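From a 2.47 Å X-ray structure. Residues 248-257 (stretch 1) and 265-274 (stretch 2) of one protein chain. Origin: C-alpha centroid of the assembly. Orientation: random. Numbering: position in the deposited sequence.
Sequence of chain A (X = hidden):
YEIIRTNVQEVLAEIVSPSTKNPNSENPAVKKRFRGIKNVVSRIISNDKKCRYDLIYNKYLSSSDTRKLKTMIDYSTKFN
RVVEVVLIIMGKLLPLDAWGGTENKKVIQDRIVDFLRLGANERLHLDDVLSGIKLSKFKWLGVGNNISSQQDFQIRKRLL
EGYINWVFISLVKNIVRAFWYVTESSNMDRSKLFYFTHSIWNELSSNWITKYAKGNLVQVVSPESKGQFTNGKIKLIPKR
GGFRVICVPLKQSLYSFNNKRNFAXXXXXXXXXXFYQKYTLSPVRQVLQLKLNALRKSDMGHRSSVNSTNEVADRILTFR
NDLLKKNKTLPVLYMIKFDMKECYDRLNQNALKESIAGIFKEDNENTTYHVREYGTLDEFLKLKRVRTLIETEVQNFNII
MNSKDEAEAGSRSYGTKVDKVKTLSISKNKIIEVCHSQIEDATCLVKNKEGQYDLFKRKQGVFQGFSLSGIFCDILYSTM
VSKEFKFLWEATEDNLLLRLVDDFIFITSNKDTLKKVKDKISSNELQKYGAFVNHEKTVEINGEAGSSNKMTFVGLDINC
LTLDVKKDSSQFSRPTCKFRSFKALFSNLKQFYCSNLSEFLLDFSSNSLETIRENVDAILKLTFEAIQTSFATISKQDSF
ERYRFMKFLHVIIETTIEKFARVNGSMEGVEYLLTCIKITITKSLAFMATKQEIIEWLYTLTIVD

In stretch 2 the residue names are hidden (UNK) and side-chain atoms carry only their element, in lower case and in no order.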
ATOM      1  N   VAL A 248       3.948 -12.174  -5.526  1.00 73.62           N
ATOM      2  CA  VAL A 248       4.414 -11.988  -4.156  1.00 77.81           C
ATOM      3  C   VAL A 248       5.575 -12.960  -3.917  1.00 70.69           C
ATOM      4  O   VAL A 248       5.372 -14.174  -4.021  1.00 72.21           O
ATOM      5  CB  VAL A 248       3.290 -12.226  -3.137  1.00 70.79           C
ATOM      6  CG1 VAL A 248       3.786 -11.940  -1.729  1.00 58.71           C
ATOM      7  CG2 VAL A 248       2.075 -11.370  -3.474  1.00 74.05           C
ATOM      8  N   PRO A 249       6.771 -12.466  -3.603  1.00 68.95           N
ATOM      9  CA  PRO A 249       7.926 -13.370  -3.471  1.00 76.31           C
ATOM     10  C   PRO A 249       7.720 -14.405  -2.376  1.00 76.02           C
ATOM     11  O   PRO A 249       7.361 -14.079  -1.243  1.00 77.44           O
ATOM     12  CB  PRO A 249       9.078 -12.415  -3.132  1.00 72.17           C
ATOM     13  CG  PRO A 249       8.639 -11.087  -3.656  1.00 77.80           C
ATOM     14  CD  PRO A 249       7.153 -11.054  -3.465  1.00 75.20           C
ATOM     15  N   LEU A 250       7.943 -15.668  -2.731  1.00 66.45           N
ATOM     16  CA  LEU A 250       7.931 -16.751  -1.758  1.00 80.85           C
ATOM     17  C   LEU A 250       9.208 -16.722  -0.933  1.00 83.39           C
ATOM     18  O   LEU A 250      10.311 -16.620  -1.479  1.00 80.02           O
ATOM     19  CB  LEU A 250       7.796 -18.105  -2.453  1.00 81.34           C
ATOM     20  CG  LEU A 250       6.387 -18.569  -2.816  1.00 88.01           C
ATOM     21  CD1 LEU A 250       6.443 -19.965  -3.411  1.00 81.47           C
ATOM     22  CD2 LEU A 250       5.481 -18.533  -1.594  1.00 80.51           C
ATOM     23  N   LYS A 251       9.060 -16.830   0.381  1.00 85.15           N
ATOM     24  CA  LYS A 251      10.213 -16.904   1.263  1.00 81.20           C
ATOM     25  C   LYS A 251      10.772 -18.315   1.368  1.00 80.55           C
ATOM     26  O   LYS A 251      11.590 -18.581   2.254  1.00 75.55           O
ATOM     27  CB  LYS A 251       9.839 -16.383   2.652  1.00 87.50           C
ATOM     28  CG  LYS A 251       8.929 -15.159   2.637  1.00 78.19           C
ATOM     29  CD  LYS A 251       9.558 -13.994   1.894  1.00 78.34           C
ATOM     30  CE  LYS A 251       8.680 -12.754   1.959  1.00 93.53           C
ATOM     31  NZ  LYS A 251       8.494 -12.273   3.358  1.00 94.93           N
ATOM     32  N   GLN A 252      10.344 -19.221   0.492  1.00 87.39           N
ATOM     33  CA  GLN A 252      10.795 -20.605   0.494  1.00 93.36           C
ATOM     34  C   GLN A 252      11.286 -20.997  -0.891  1.00 95.78           C
ATOM     35  O   GLN A 252      11.054 -20.303  -1.886  1.00 98.60           O
ATOM     36  CB  GLN A 252       9.678 -21.570   0.907  1.00 89.88           C
ATOM     37  CG  GLN A 252       8.839 -21.119   2.069  1.00 95.88           C
ATOM     38  CD  GLN A 252       7.626 -21.998   2.247  1.00 78.99           C
ATOM     39  OE1 GLN A 252       7.730 -23.132   2.710  1.00 97.77           O
ATOM     40  NE2 GLN A 252       6.466 -21.484   1.862  1.00 81.93           N
ATOM     41  N   SER A 253      11.959 -22.141  -0.943  1.00 92.74           N
ATOM     42  CA  SER A 253      12.187 -22.814  -2.208  1.00 86.65           C
ATOM     43  C   SER A 253      10.955 -23.636  -2.575  1.00 85.90           C
ATOM     44  O   SER A 253      10.023 -23.800  -1.782  1.00 92.58           O
ATOM     45  CB  SER A 253      13.427 -23.704  -2.126  1.00 93.94           C
ATOM     46  OG  SER A 253      13.255 -24.732  -1.165  1.00 97.05           O
ATOM     47  N   LEU A 254      10.948 -24.158  -3.801  1.00 86.08           N
ATOM     48  CA  LEU A 254       9.820 -24.980  -4.224  1.00 94.53           C
ATOM     49  C   LEU A 254       9.754 -26.272  -3.418  1.00 95.70           C
ATOM     50  O   LEU A 254       8.665 -26.720  -3.042  1.00 96.94           O
ATOM     51  CB  LEU A 254       9.911 -25.274  -5.723  1.00 86.45           C
ATOM     52  CG  LEU A 254       8.744 -26.073  -6.313  1.00 97.76           C
ATOM     53  CD1 LEU A 254       7.423 -25.344  -6.110  1.00 90.75           C
ATOM     54  CD2 LEU A 254       8.975 -26.371  -7.788  1.00103.09           C
ATOM     55  N   TYR A 255      10.913 -26.874  -3.127  1.00 89.67           N
ATOM     56  CA  TYR A 255      10.946 -28.090  -2.319  1.00 93.78           C
ATOM     57  C   TYR A 255      10.326 -27.854  -0.947  1.00106.73           C
ATOM     58  O   TYR A 255       9.509 -28.651  -0.475  1.00105.52           O
ATOM     59  CB  TYR A 255      12.387 -28.583  -2.178  1.00 97.70           C
ATOM     60  CG  TYR A 255      12.526 -29.889  -1.423  1.00111.43           C
ATOM     61  CD1 TYR A 255      13.678 -30.172  -0.698  1.00110.07           C
ATOM     62  CD2 TYR A 255      11.516 -30.845  -1.450  1.00115.31           C
ATOM     63  CE1 TYR A 255      13.813 -31.364  -0.010  1.00118.57           C
ATOM     64  CE2 TYR A 255      11.644 -32.038  -0.767  1.00 99.90           C
ATOM     65  CZ  TYR A 255      12.793 -32.294  -0.049  1.00121.66           C
ATOM     66  OH  TYR A 255      12.927 -33.482   0.635  1.00136.10           O
ATOM     67  N   SER A 256      10.710 -26.755  -0.292  1.00 97.36           N
ATOM     68  CA  SER A 256      10.148 -26.431   1.014  1.00 88.29           C
ATOM     69  C   SER A 256       8.669 -26.086   0.918  1.00 99.74           C
ATOM     70  O   SER A 256       7.906 -26.360   1.853  1.00107.31           O
ATOM     71  CB  SER A 256      10.923 -25.274   1.643  1.00 94.52           C
ATOM     72  OG  SER A 256      10.367 -24.900   2.890  1.00 96.33           O
ATOM     73  N   PHE A 257       8.249 -25.477  -0.192  1.00101.49           N
ATOM     74  CA  PHE A 257       6.846 -25.120  -0.354  1.00 97.08           C
ATOM     75  C   PHE A 257       5.978 -26.358  -0.555  1.00101.29           C
ATOM     76  O   PHE A 257       4.867 -26.439  -0.017  1.00 92.85           O
ATOM     77  CB  PHE A 257       6.685 -24.154  -1.524  1.00 89.88           C
ATOM     78  CG  PHE A 257       5.263 -23.770  -1.790  1.00 93.72           C
ATOM     79  CD1 PHE A 257       4.620 -22.850  -0.980  1.00 86.56           C
ATOM     80  CD2 PHE A 257       4.567 -24.333  -2.846  1.00 98.42           C
ATOM     81  CE1 PHE A 257       3.309 -22.498  -1.219  1.00 94.64           C
ATOM     82  CE2 PHE A 257       3.258 -23.982  -3.090  1.00 91.00           C
ATOM     83  CZ  PHE A 257       2.627 -23.065  -2.276  1.00 98.02           C
ATOM     84  N   UNK A 265      12.751 -26.621   7.996  1.00 84.67           N
ATOM     85  CA  UNK A 265      13.327 -26.167   6.733  1.00 84.87           C
ATOM     86  C   UNK A 265      12.714 -24.843   6.290  1.00 86.18           C
ATOM     87  O   UNK A 265      13.422 -23.962   5.788  1.00 85.24           O
ATOM     88  c   UNK A 265      15.251 -26.773   4.365  1.00 77.56           C
ATOM     89  c   UNK A 265      13.142 -27.233   5.654  1.00 77.71           C
ATOM     90  c   UNK A 265      13.352 -27.978   3.266  1.00 91.25           C
ATOM     91  c   UNK A 265      13.737 -26.916   4.280  1.00 83.90           C
ATOM     92  N   UNK A 266      11.397 -24.690   6.458  1.00 79.95           N
ATOM     93  CA  UNK A 266      10.746 -23.432   6.106  1.00 75.68           C
ATOM     94  C   UNK A 266      11.266 -22.289   6.965  1.00 85.96           C
ATOM     95  O   UNK A 266      11.413 -21.156   6.488  1.00 84.65           O
ATOM     96  c   UNK A 266       9.228 -23.563   6.247  1.00 71.68           C
ATOM     97  c   UNK A 266       6.228 -21.219   5.581  1.00 95.68           C
ATOM     98  n   UNK A 266       4.749 -21.395   5.553  1.00104.38           N
ATOM     99  c   UNK A 266       6.963 -22.503   5.939  1.00 78.53           C
ATOM    100  c   UNK A 266       8.467 -22.299   5.878  1.00 71.60           C
ATOM    101  N   UNK A 267      11.545 -22.562   8.240  1.00 90.07           N
ATOM    102  CA  UNK A 267      12.130 -21.540   9.097  1.00 88.27           C
ATOM    103  C   UNK A 267      13.558 -21.218   8.670  1.00 87.77           C
ATOM    104  O   UNK A 267      13.964 -20.050   8.677  1.00 87.78           O
ATOM    105  c   UNK A 267      12.673 -21.015  11.533  1.00 87.01           C
ATOM    106  n   UNK A 267      13.064 -20.862  13.912  1.00 96.28           N
ATOM    107  c   UNK A 267      12.093 -22.002  10.551  1.00 84.60           C
ATOM    108  o   UNK A 267      13.234 -22.875  12.927  1.00 90.42           O
ATOM    109  c   UNK A 267      13.016 -21.664  12.854  1.00 97.62           C
ATOM    110  N   UNK A 268      14.326 -22.241   8.281  1.00 84.31           N
ATOM    111  CA  UNK A 268      15.697 -22.021   7.831  1.00 85.20           C
ATOM    112  C   UNK A 268      15.726 -21.163   6.573  1.00 85.12           C
ATOM    113  O   UNK A 268      16.487 -20.193   6.486  1.00 86.48           O
ATOM    114  n   UNK A 268      20.466 -22.237   4.830  1.00 91.10           N
ATOM    115  c   UNK A 268      17.921 -23.306   7.509  1.00 85.77           C
ATOM    116  c   UNK A 268      16.389 -23.366   7.583  1.00 84.57           C
ATOM    117  c   UNK A 268      18.441 -22.922   6.127  1.00 85.66           C
ATOM    118  c   UNK A 268      19.954 -22.755   6.131  1.00 87.06           C
ATOM    119  N   UNK A 269      14.904 -21.510   5.582  1.00 85.08           N
ATOM    120  CA  UNK A 269      14.895 -20.741   4.346  1.00 92.46           C
ATOM    121  C   UNK A 269      14.241 -19.380   4.523  1.00 82.11           C
ATOM    122  O   UNK A 269      14.549 -18.457   3.761  1.00 81.64           O
ATOM    123  c   UNK A 269      14.304 -23.505   1.677  1.00 89.70           C
ATOM    124  c   UNK A 269      14.189 -21.530   3.244  1.00 91.08           C
ATOM    125  c   UNK A 269      14.886 -22.835   2.902  1.00 86.87           C
ATOM    126  o   UNK A 269      14.950 -24.434   1.147  1.00 88.14           O
ATOM    127  o   UNK A 269      13.204 -23.100   1.244  1.00 98.04           O
ATOM    128  N   UNK A 270      13.370 -19.228   5.521  1.00 81.26           N
ATOM    129  CA  UNK A 270      12.804 -17.914   5.801  1.00 82.81           C
ATOM    130  C   UNK A 270      13.897 -16.923   6.178  1.00 85.12           C
ATOM    131  O   UNK A 270      13.871 -15.764   5.746  1.00 88.15           O
ATOM    132  c   UNK A 270      10.509 -15.979   6.141  1.00 92.88           C
ATOM    133  c   UNK A 270      11.140 -16.692   7.325  1.00 82.01           C
ATOM    134  c   UNK A 270      10.029 -14.584   6.516  1.00 90.17           C
ATOM    135  c   UNK A 270      11.756 -18.019   6.912  1.00 81.42           C
ATOM    136  n   UNK A 270       8.956 -14.617   7.547  1.00104.71           N
ATOM    137  N   UNK A 271      14.885 -17.370   6.959  1.00 85.77           N
ATOM    138  CA  UNK A 271      16.005 -16.511   7.326  1.00 87.66           C
ATOM    139  C   UNK A 271      17.027 -16.370   6.209  1.00 87.93           C
ATOM    140  O   UNK A 271      17.770 -15.381   6.191  1.00 88.04           O
ATOM    141  c   UNK A 271      16.538 -13.298  11.356  1.00 85.21           C
ATOM    142  c   UNK A 271      16.722 -14.307  10.427  1.00 87.13           C
ATOM    143  c   UNK A 271      16.687 -17.040   8.590  1.00 88.62           C
ATOM    144  c   UNK A 271      14.905 -14.595  12.579  1.00 92.52           C
ATOM    145  c   UNK A 271      15.636 -13.449  12.418  1.00 85.56           C
ATOM    146  c   UNK A 271      15.925 -16.712   9.823  1.00 87.58           C
ATOM    147  n   UNK A 271      14.503 -16.846  11.555  1.00 87.50           N
ATOM    148  c   UNK A 271      15.008 -17.500  10.455  1.00 87.01           C
ATOM    149  c   UNK A 271      15.987 -15.490  10.565  1.00 88.52           C
ATOM    150  c   UNK A 271      15.087 -15.610  11.644  1.00 87.84           C
ATOM    151  N   UNK A 272      17.084 -17.329   5.281  1.00 87.12           N
ATOM    152  CA  UNK A 272      17.875 -17.123   4.074  1.00 87.44           C
ATOM    153  C   UNK A 272      17.357 -15.927   3.286  1.00 87.10           C
ATOM    154  O   UNK A 272      18.140 -15.073   2.856  1.00 87.10           O
ATOM    155  c   UNK A 272      17.857 -18.383   3.209  1.00 90.35           C
ATOM    156  o   UNK A 272      18.464 -20.656   3.548  1.00 92.92           O
ATOM    157  o   UNK A 272      19.832 -19.115   4.310  1.00 94.19           O
ATOM    158  c   UNK A 272      18.783 -19.461   3.728  1.00 89.89           C
ATOM    159  N   UNK A 273      16.034 -15.828   3.119  1.00 84.08           N
ATOM    160  CA  UNK A 273      15.472 -14.681   2.414  1.00 84.24           C
ATOM    161  C   UNK A 273      15.708 -13.396   3.194  1.00 85.53           C
ATOM    162  O   UNK A 273      16.094 -12.375   2.613  1.00 85.03           O
ATOM    163  c   UNK A 273      12.767 -12.682   1.887  1.00 82.29           C
ATOM    164  c   UNK A 273      13.976 -14.889   2.168  1.00 85.70           C
ATOM    165  c   UNK A 273      12.735 -12.943  -0.861  1.00 89.13           C
ATOM    166  c   UNK A 273      12.173 -11.832  -0.268  1.00 89.36           C
ATOM    167  c   UNK A 273      12.186 -11.695   1.106  1.00 81.18           C
ATOM    168  c   UNK A 273      13.339 -13.811   1.311  1.00 88.67           C
ATOM    169  c   UNK A 273      13.311 -13.923  -0.074  1.00 90.38           C
ATOM    170  o   UNK A 273      11.598 -10.854  -1.051  1.00 89.92           O
ATOM    171  N   UNK A 274      15.511 -13.442   4.514  1.00 84.34           N
ATOM    172  CA  UNK A 274      15.746 -12.275   5.360  1.00 84.09           C
ATOM    173  C   UNK A 274      17.180 -11.783   5.211  1.00 85.90           C
ATOM    174  O   UNK A 274      17.432 -10.574   5.124  1.00 85.03           O
ATOM    175  c   UNK A 274      15.413 -12.606   6.827  1.00 85.48           C
ATOM    176  c   UNK A 274      13.530 -13.200   8.417  1.00 83.66           C
ATOM    177  c   UNK A 274      15.897 -11.505   7.756  1.00 84.24           C
ATOM    178  c   UNK A 274      13.912 -12.826   7.003  1.00 82.95           C
TER

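Position 265 carries four side-chain carbons that fork at the second, its CA-to-CB bond points toward stretch 1, and a terminal carbon meets Ser-256 CB; the branching identifies Leu-265. Its CD2 lies 4.0 Å from Ser-256 CB.

At position 266 four carbons run in a row and end in a nitrogen, all four chi angles in the t well; the second carbon lies near the Gln-252 side chain, and the backbone passes Ser-256. This is Lys-266, with its CA 3.6 Å from Ser-256 OG, while the extended side chain lies over the Gln-252 side chain.

Position 267 has three carbons, the third bearing one oxygen and one nitrogen, and its CA-to-CB bond points away from stretch 1. It is Gln-267, which makes no contact there.

Position 268 again shows four carbons in a row and a terminal nitrogen, out of reach of stretch 1: Lys-268.

Position 269 has three carbons, the third carrying two oxygens, and its CA-to-CB bond points toward stretch 1. One oxygen accepts a hydrogen bond from Ser-253 N and both lie near the Ser-253 hydroxyl; three carbons ending in two oxygens are a glutamate. It is Glu-269, with Ser-253 N to Glu-269 OE2 at 2.7 Å and an N-H...O angle of 169°. Ser-253 OG is 2.9 Å from both Glu-269 OE1 and Glu-269 OE2.

Position 270 has four carbons in a row and a nitrogen, and the third carbon packs against Lys-251 CB: Lys-270. Its CD is 3.6 Å from Lys-251 CB, and its amine is hydrogen-bonded elsewhere in the structure.

At position 271, one carbon leads to fused five- and six-membered rings holding eight carbons and one nitrogen, and the CA-to-CB bond points away from stretch 1. This is Trp-271.

Position 272 has two carbons, the second with two oxygens: Asp-272. Its OD2 forms a salt bridge with Lys-268 NZ at 2.9 Å, one helical turn back.

Position 273 has one carbon and a six-carbon ring bearing an oxygen, and one ring face is covered by Lys-251 CD; hence Tyr-273. Lys-251 CD is 3.7 Å from the ring centroid, in a CH-pi contact; Pro-249 CB is 3.6 Å from Tyr-273 OH.

Position 274 has four carbons, forked at the first with one arm two carbons long: Ile-274, without contact to stretch 1.

The contact centres on Glu-269, which accepts the Ser-253 backbone hydrogen just before the helix of stretch 1. Ser-253 OG also caps that helix through a weak bond from Ser-256 N, at 3.4 Å. Leu-265, Lys-266 and Glu-269 meet Ser-256, while Lys-270 and Tyr-273 hold the aliphatic part of Lys-251. Together the two stretches bury 555 Å², both sides summed.

Stretch 2, residues 265-274: LKQKEKWDYI
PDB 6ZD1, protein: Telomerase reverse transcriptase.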